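Local structure of L-fuculose phosphate aldolase (Streptococcus pneumoniae, 4C25) at residues Ala131-Tyr136 with Leu156-Gly161. The protein is a metal-dependent aldolase of the class II aldolase and adducin family, holding a zinc ion in its ligand pocket. Residues are numbered along the deposited sequence; the frame is centred on the assembly and turned at random.
With ZN (zinc ion), chain B.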
ATOM      1  N   ALA A 131       4.357  15.677  21.403  1.00 33.23           N
ATOM      2  CA  ALA A 131       4.790  15.582  22.810  1.00 32.96           C
ATOM      3  C   ALA A 131       6.304  15.431  22.903  1.00 32.00           C
ATOM      4  O   ALA A 131       6.931  14.958  21.966  1.00 29.22           O
ATOM      5  CB  ALA A 131       4.105  14.414  23.536  1.00 31.84           C
ATOM      6  N   GLU A 132       6.867  15.863  24.032  1.00 35.33           N
ATOM      7  CA  GLU A 132       8.274  15.659  24.369  1.00 36.88           C
ATOM      8  C   GLU A 132       8.511  14.176  24.623  1.00 33.90           C
ATOM      9  O   GLU A 132       7.585  13.470  25.136  1.00 32.04           O
ATOM     10  CB  GLU A 132       8.624  16.454  25.627  1.00 42.48           C
ATOM     11  CG  GLU A 132       8.438  17.959  25.478  1.00 52.69           C
ATOM     12  CD  GLU A 132       9.120  18.761  26.581  1.00 61.19           C
ATOM     13  OE1 GLU A 132       8.715  18.639  27.764  1.00 59.40           O
ATOM     14  OE2 GLU A 132      10.069  19.516  26.260  1.00 69.83           O
ATOM     15  N   TYR A 133       9.725  13.698  24.298  1.00 30.78           N
ATOM     16  CA  TYR A 133      10.001  12.245  24.371  1.00 31.15           C
ATOM     17  C   TYR A 133       9.935  11.679  25.791  1.00 32.17           C
ATOM     18  O   TYR A 133      10.436  12.278  26.732  1.00 31.61           O
ATOM     19  CB  TYR A 133      11.313  11.801  23.665  1.00 32.03           C
ATOM     20  CG  TYR A 133      11.578  10.304  23.894  1.00 30.26           C
ATOM     21  CD1 TYR A 133      10.921   9.351  23.134  1.00 30.28           C
ATOM     22  CD2 TYR A 133      12.416   9.858  24.922  1.00 29.71           C
ATOM     23  CE1 TYR A 133      11.082   7.991  23.361  1.00 28.41           C
ATOM     24  CE2 TYR A 133      12.596   8.493  25.151  1.00 28.90           C
ATOM     25  CZ  TYR A 133      11.917   7.563  24.374  1.00 28.47           C
ATOM     26  OH  TYR A 133      12.080   6.190  24.554  1.00 25.62           O
ATOM     27  N   ALA A 134       9.313  10.511  25.934  1.00 31.23           N
ATOM     28  CA  ALA A 134       9.461   9.733  27.156  1.00 29.46           C
ATOM     29  C   ALA A 134       9.212   8.286  26.851  1.00 29.26           C
ATOM     30  O   ALA A 134       8.419   7.986  25.948  1.00 30.99           O
ATOM     31  CB  ALA A 134       8.513  10.220  28.242  1.00 29.14           C
ATOM     32  N   THR A 135       9.867   7.418  27.627  1.00 27.29           N
ATOM     33  CA  THR A 135       9.843   5.958  27.506  1.00 28.15           C
ATOM     34  C   THR A 135       8.397   5.442  27.533  1.00 27.80           C
ATOM     35  O   THR A 135       7.617   5.888  28.338  1.00 28.21           O
ATOM     36  CB  THR A 135      10.630   5.322  28.714  1.00 29.12           C
ATOM     37  OG1 THR A 135      11.895   5.983  28.891  1.00 28.23           O
ATOM     38  CG2 THR A 135      10.863   3.856  28.539  1.00 28.08           C
ATOM     39  N   TYR A 136       8.035   4.526  26.641  1.00 29.49           N
ATOM     40  CA  TYR A 136       6.669   4.007  26.650  1.00 34.10           C
ATOM     41  C   TYR A 136       6.331   3.581  28.058  1.00 34.24           C
ATOM     42  O   TYR A 136       7.234   3.201  28.816  1.00 34.16           O
ATOM     43  CB  TYR A 136       6.481   2.819  25.708  1.00 34.94           C
ATOM     44  CG  TYR A 136       6.958   1.480  26.235  1.00 35.01           C
ATOM     45  CD1 TYR A 136       8.304   1.086  26.105  1.00 39.25           C
ATOM     46  CD2 TYR A 136       6.065   0.591  26.845  1.00 39.08           C
ATOM     47  CE1 TYR A 136       8.741  -0.154  26.584  1.00 37.47           C
ATOM     48  CE2 TYR A 136       6.489  -0.640  27.332  1.00 38.39           C
ATOM     49  CZ  TYR A 136       7.829  -1.004  27.200  1.00 40.46           C
ATOM     50  OH  TYR A 136       8.240  -2.236  27.668  1.00 47.26           O
ATOM     51  N   LEU A 156       1.103  13.832  18.721  1.00 33.12           N
ATOM     52  CA  LEU A 156       2.109  12.873  18.274  1.00 33.68           C
ATOM     53  C   LEU A 156       3.054  12.540  19.461  1.00 36.10           C
ATOM     54  O   LEU A 156       3.433  13.422  20.259  1.00 37.07           O
ATOM     55  CB  LEU A 156       2.882  13.404  17.042  1.00 32.92           C
ATOM     56  CG  LEU A 156       2.208  13.826  15.708  1.00 34.58           C
ATOM     57  CD1 LEU A 156       3.225  14.283  14.670  1.00 30.85           C
ATOM     58  CD2 LEU A 156       1.380  12.706  15.093  1.00 36.68           C
ATOM     59  N   LEU A 157       3.422  11.268  19.584  1.00 34.27           N
ATOM     60  CA  LEU A 157       4.319  10.826  20.662  1.00 30.73           C
ATOM     61  C   LEU A 157       5.668  10.576  20.013  1.00 32.84           C
ATOM     62  O   LEU A 157       5.808   9.652  19.166  1.00 33.98           O
ATOM     63  CB  LEU A 157       3.796   9.559  21.350  1.00 28.36           C
ATOM     64  CG  LEU A 157       2.296   9.550  21.753  1.00 29.85           C
ATOM     65  CD1 LEU A 157       1.821   8.175  22.221  1.00 28.70           C
ATOM     66  CD2 LEU A 157       1.977  10.606  22.798  1.00 28.41           C
ATOM     67  N   ALA A 158       6.628  11.434  20.382  1.00 30.22           N
ATOM     68  CA  ALA A 158       7.963  11.478  19.813  1.00 30.85           C
ATOM     69  C   ALA A 158       8.515  10.077  19.699  1.00 30.84           C
ATOM     70  O   ALA A 158       8.432   9.305  20.632  1.00 31.89           O
ATOM     71  CB  ALA A 158       8.883  12.344  20.687  1.00 31.72           C
ATOM     72  N   ASN A 159       9.036   9.743  18.525  1.00 29.99           N
ATOM     73  CA  ASN A 159       9.665   8.442  18.270  1.00 27.75           C
ATOM     74  C   ASN A 159       8.794   7.277  18.643  1.00 25.97           C
ATOM     75  O   ASN A 159       9.344   6.243  18.991  1.00 24.77           O
ATOM     76  CB  ASN A 159      11.017   8.313  18.977  1.00 26.43           C
ATOM     77  CG  ASN A 159      11.948   9.472  18.662  1.00 30.63           C
ATOM     78  OD1 ASN A 159      12.761   9.412  17.723  1.00 36.18           O
ATOM     79  ND2 ASN A 159      11.793  10.545  19.385  1.00 26.05           N
ATOM     80  N   HIS A 160       7.464   7.409  18.517  1.00 24.37           N
ATOM     81  CA  HIS A 160       6.561   6.392  19.086  1.00 25.43           C
ATOM     82  C   HIS A 160       5.253   6.153  18.323  1.00 28.70           C
ATOM     83  O   HIS A 160       4.978   5.044  17.849  1.00 33.16           O
ATOM     84  CB  HIS A 160       6.215   6.797  20.531  1.00 21.48           C
ATOM     85  CG  HIS A 160       5.405   5.782  21.265  1.00 20.28           C
ATOM     86  ND1 HIS A 160       5.385   5.713  22.641  1.00 21.12           N
ATOM     87  CD2 HIS A 160       4.623   4.764  20.823  1.00 19.54           C
ATOM     88  CE1 HIS A 160       4.613   4.694  23.010  1.00 21.51           C
ATOM     89  NE2 HIS A 160       4.132   4.110  21.926  1.00 16.73           N
ATOM     90  N   GLY A 161       4.403   7.174  18.256  1.00 29.05           N
ATOM     91  CA  GLY A 161       3.093   6.969  17.674  1.00 27.49           C
ATOM     92  C   GLY A 161       2.174   8.156  17.818  1.00 28.01           C
ATOM     93  O   GLY A 161       2.613   9.327  17.838  1.00 27.56           O
TER
HETATM   94 ZN    ZN B 301       2.712   2.648  21.849  1.00 33.86          ZN
HETATM   95  O   HOH W   1       5.866  11.669  23.597  1.00 34.15           O
HETATM   96  O   HOH W   2       7.405   6.746  23.823  1.00 27.98           O
HETATM   97  O   HOH W   3       7.425   9.355  23.330  1.00 31.45           O
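Ala131 and Leu156 illustrate how the end of a strand gives way from direct pairing to pairing through water. The N-H of Ala131 donates to Leu156 O at 2.7 Å, and the methyl of Ala158 then packs against Ala131 O (3.5 Å) and Tyr133 CB (3.9 Å). The Tyr133 ring, swung anti to its own N (chi1 175°), turns its CD1 edge, in plane, to Ala158 O at 3.5 Å, and Tyr133 OH is hydrogen-bonded to Glu202 of the second subunit. Beside this tight part one water bonds to Glu132 O and weakly to Ala158 N. Strand 129-131 of the mixed sheet has ended here, and Leu157, faced by both His160 and Gly161, forms a classic beta bulge where strand 154-157 turns into strand 161-166. Toward Tyr136 and His160 the chains diverge, and two waters at Ala134 O fill the gap. One donates to both Ala134 O and Ala158 O. The other donates to Ala134 O and accepts from His160 ND1 at 2.6 Å, a bond that should restrain the imidazole's rotation while NE2 binds zinc at 2.0 Å alongside His98 and His100. Tyr136 CB lies 3.8 Å from His160 CE1, and both residues touch 1,3-dihydroxyacetonephosphate.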